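Glucose-6-phosphate acetyltransferase 1 (Arabidopsis thaliana, PDB 3T90) catalyses transfer of the acetyl group of acetyl-CoA to the amine of D-glucosamine 6-phosphate, a step in UDP-N-acetylglucosamine biosynthesis, and acts as a homodimer. Local coordinates at the interface of chains A and B. Numbering follows the deposited sequence. Chains: chain A/B, Glucose-6-phosphate acetyltransferase 1.

Contact 1: the interface of chains A and B. Residues chain A 109, 112, 118-120; chain B 146, 148.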
# COMPACT_ATOMS: atom_id res chain seq x y z
N MET A 109 -1.20 -13.49 4.40
CA MET A 109 -1.36 -13.09 5.82
C MET A 109 -0.33 -13.82 6.67
O MET A 109 0.31 -13.20 7.55
CB MET A 109 -2.74 -13.47 6.28
CG MET A 109 -3.80 -12.59 5.70
SD MET A 109 -5.42 -13.29 6.25
CE MET A 109 -6.28 -11.81 5.85
N CYS A 112 2.95 -12.02 6.38
CA CYS A 112 3.01 -10.76 7.09
C CYS A 112 3.05 -10.99 8.61
O CYS A 112 3.77 -10.24 9.28
CB CYS A 112 1.80 -9.95 6.80
SG CYS A 112 1.82 -9.28 5.10
N TYR A 118 1.78 -5.52 12.10
CA TYR A 118 0.67 -5.44 13.10
C TYR A 118 -0.72 -5.57 12.42
O TYR A 118 -1.71 -5.82 13.11
CB TYR A 118 0.77 -4.12 13.89
CG TYR A 118 0.52 -2.85 13.08
CD1 TYR A 118 -0.74 -2.31 12.98
CD2 TYR A 118 1.55 -2.26 12.41
CE1 TYR A 118 -0.96 -1.13 12.20
CE2 TYR A 118 1.35 -1.13 11.66
CZ TYR A 118 0.11 -0.54 11.58
OH TYR A 118 -0.08 0.59 10.77
N LYS A 119 -0.76 -5.42 11.06
CA LYS A 119 -1.98 -5.56 10.34
C LYS A 119 -1.67 -5.87 8.89
O LYS A 119 -0.55 -5.66 8.40
CB LYS A 119 -2.86 -4.26 10.44
CG LYS A 119 -2.34 -3.12 9.50
CD LYS A 119 -3.30 -1.91 9.57
CE LYS A 119 -2.78 -0.78 8.68
NZ LYS A 119 -3.73 0.40 8.70
N VAL A 120 -2.75 -6.32 8.22
CA VAL A 120 -2.77 -6.42 6.74
C VAL A 120 -4.04 -5.78 6.26
O VAL A 120 -5.07 -5.92 6.90
CB VAL A 120 -2.64 -7.84 6.26
CG1 VAL A 120 -3.63 -8.80 6.84
CG2 VAL A 120 -2.53 -7.92 4.82
N LYS B 146 -7.17 -6.79 8.71
CA LYS B 146 -7.00 -7.83 9.78
C LYS B 146 -5.82 -7.37 10.61
O LYS B 146 -4.73 -7.20 10.10
CB LYS B 146 -6.69 -9.20 9.21
CG LYS B 146 -6.46 -10.22 10.39
CD LYS B 146 -6.17 -11.63 9.80
CE LYS B 146 -6.24 -12.75 10.86
NZ LYS B 146 -6.80 -13.85 9.96
N PHE B 148 -3.29 -8.21 13.80
CA PHE B 148 -2.65 -9.33 14.50
C PHE B 148 -2.51 -8.92 15.98
O PHE B 148 -1.48 -9.19 16.59
CB PHE B 148 -1.33 -9.72 13.87
CG PHE B 148 -1.45 -10.11 12.42
CD1 PHE B 148 -2.14 -11.25 12.02
CD2 PHE B 148 -0.81 -9.32 11.45
CE1 PHE B 148 -2.21 -11.51 10.64
CE2 PHE B 148 -0.84 -9.60 10.16
CZ PHE B 148 -1.57 -10.65 9.71
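B:Phe148 turns its ring away from its own carbonyl carbon (chi1 -58°) and lays it between helix 100-114 and the start of strand 119-124 of chain A, while B:Lys146, with CG opposite its backbone N (chi1 178°), sends its chain out to the helix at A:Met109. This is part of the homodimer interface of a GNAT-fold acetyltransferase, where strand 138-147 of chain B pairs antiparallel with strand 119-124 of chain A. A:Val120 and B:Lys146 form the bridge. A:Val120 N gives its hydrogen to B:Lys146 O at 2.9 Å, and B:Lys146 N returns a bond to A:Val120 O. Beyond the strand end, B:Phe148 N donates to A:Tyr118 O at 2.9 Å; the bond is straight at the hydrogen (171°), yet the donor stands above the carbonyl plane. The phenyl ring reaches its neighbours through its rim atoms: CD2 meets A:Lys119 N at 3.9 Å, and the far atom CZ meets A:Val120 CG1 at 4.0 Å. A leucine here, lacking the outer ring atoms, would probably leave A:Val120 CG1 and the backbone of A:Met109 with a gap where the ring had packed. A:Tyr118 and A:Lys119, which probably help bind substrate, contribute mainly backbone here. Further along, the side chains of A:Met109 and B:Lys146 cross at about a right angle, and the thioether SD of A:Met109 lies 4.0 Å from B:Lys146 CD.

Contact 2: the interface of chains A and B. Residues chain A 122, 124, 129, 132-133, 137-139; chain B 144.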
# COMPACT_ATOMS: atom_id res chain seq x y z
N LEU A 122 -6.35 -4.56 2.55
CA LEU A 122 -6.54 -4.68 1.08
C LEU A 122 -7.81 -3.94 0.74
O LEU A 122 -8.58 -3.55 1.63
CB LEU A 122 -6.60 -6.12 0.60
CG LEU A 122 -7.74 -7.01 1.19
CD1 LEU A 122 -9.10 -6.78 0.48
CD2 LEU A 122 -7.26 -8.54 1.17
N CYS A 124 -11.33 -3.96 -1.88
CA CYS A 124 -12.19 -4.85 -2.70
C CYS A 124 -13.48 -4.19 -3.03
O CYS A 124 -13.81 -3.14 -2.46
CB CYS A 124 -12.40 -6.21 -2.03
SG CYS A 124 -13.33 -6.09 -0.52
N LYS A 129 -16.85 -8.11 0.12
CA LYS A 129 -16.71 -7.95 1.55
C LYS A 129 -16.86 -9.33 2.22
O LYS A 129 -16.02 -9.69 3.04
CB LYS A 129 -17.74 -6.97 2.14
CG LYS A 129 -17.58 -6.74 3.64
CD LYS A 129 -18.64 -5.67 4.10
CE LYS A 129 -19.83 -6.47 4.64
NZ LYS A 129 -21.27 -5.96 4.71
N TYR A 132 -13.84 -11.74 2.06
CA TYR A 132 -12.74 -11.41 2.91
C TYR A 132 -13.09 -11.51 4.38
O TYR A 132 -12.20 -11.76 5.18
CB TYR A 132 -12.15 -10.02 2.54
CG TYR A 132 -11.46 -10.06 1.20
CD1 TYR A 132 -10.24 -10.74 1.09
CD2 TYR A 132 -12.05 -9.56 0.04
CE1 TYR A 132 -9.57 -10.81 -0.14
CE2 TYR A 132 -11.42 -9.67 -1.19
CZ TYR A 132 -10.18 -10.28 -1.26
OH TYR A 132 -9.54 -10.32 -2.49
N GLU A 133 -14.35 -11.31 4.74
CA GLU A 133 -14.73 -11.61 6.14
C GLU A 133 -14.46 -13.08 6.50
O GLU A 133 -14.11 -13.38 7.67
CB GLU A 133 -16.21 -11.23 6.42
CG GLU A 133 -16.47 -9.69 6.34
CD GLU A 133 -17.95 -9.31 6.56
OE1 GLU A 133 -18.84 -10.07 6.11
OE2 GLU A 133 -18.20 -8.23 7.08
N MET A 137 -11.14 -10.90 8.01
CA MET A 137 -10.99 -9.41 7.88
C MET A 137 -12.33 -8.69 8.16
O MET A 137 -13.44 -9.30 8.17
CB MET A 137 -10.55 -9.08 6.48
CG MET A 137 -9.36 -10.03 6.06
SD MET A 137 -8.62 -9.40 4.47
CE MET A 137 -7.63 -8.13 5.17
N SER A 138 -12.21 -7.38 8.36
CA SER A 138 -13.32 -6.52 8.71
C SER A 138 -13.28 -5.30 7.84
O SER A 138 -12.20 -4.81 7.45
CB SER A 138 -13.17 -6.03 10.16
OG SER A 138 -13.42 -7.16 11.00
N ASN A 139 -14.44 -4.74 7.53
CA ASN A 139 -14.52 -3.52 6.73
C ASN A 139 -14.89 -2.31 7.60
O ASN A 139 -16.05 -2.20 8.03
CB ASN A 139 -15.64 -3.70 5.69
CG ASN A 139 -16.04 -2.38 4.99
OD1 ASN A 139 -17.25 -2.12 4.86
ND2 ASN A 139 -15.06 -1.50 4.61
N MET B 144 -10.66 -3.67 3.51
CA MET B 144 -10.74 -4.76 4.50
C MET B 144 -9.43 -4.79 5.29
O MET B 144 -8.36 -4.51 4.75
CB MET B 144 -10.90 -6.13 3.81
CG MET B 144 -12.07 -6.33 2.89
SD MET B 144 -13.67 -6.01 3.64
CE MET B 144 -13.77 -7.29 4.86
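One face of the A:Tyr132 ring carries the methyl CD1 of A:Leu122, 3.9 Å above the plane and over its centre; the same methyl touches B:Met144 CB at 3.8 Å, so a residue of chain A lies against both the ring and the partner's side chain. B:Met144 comes in on the same side of the ring plane, displaced towards the CB end, its CG 3.7 Å from the tyrosine CB. In this GNAT-family homodimer B:Met144 belongs to strand 138-147 and plugs into a pocket of chain A lined by strand 119-124, helix 129-133 and the start of strand 138-147. A:Tyr132 and A:Glu133 probably also take part in acetyl-CoA binding. The methionine chain is bent at chi2 (-56°) and chi3 (-65°), which folds the thioether back among the pocket walls instead of extending it. A:Cys124 SG approaches B:Met144 CG at 3.6 Å, and the sulfur SD rests 3.7 Å from A:Asn139 CB. The terminal methyl CE meets the backbone carbonyl carbon of A:Ser138 at 3.6 Å and also touches A:Glu133 CG, whose side chain crosses the methionine at about a right angle. A:Met137 passes obliquely, with its CB near both CB and CE of B:Met144. At the pocket mouth the backbones pair antiparallel: B:Met144 N donates to A:Leu122 O at 2.8 Å, and A:Leu122 N donates to B:Met144 O at 3.0 Å.

Contact 1 and contact 2 lie about 12 Å apart, measured between the centres of their C-alpha atoms, along one pairing of strand 119-124 of chain A with strand 138-147 of chain B. Contact 1 adds helix 100-114 and the residues near the C-terminus of chain B; contact 2 adds helix 129-133 and chain A's own strand 138-147. The two-fold symmetry repeats both with the chains exchanged, so strand 138-147 of each subunit inserts into the other. Both contacts include residues that probably bind substrate (contact 1) or acetyl-CoA (contact 2), so dimerisation may help shape the active sites.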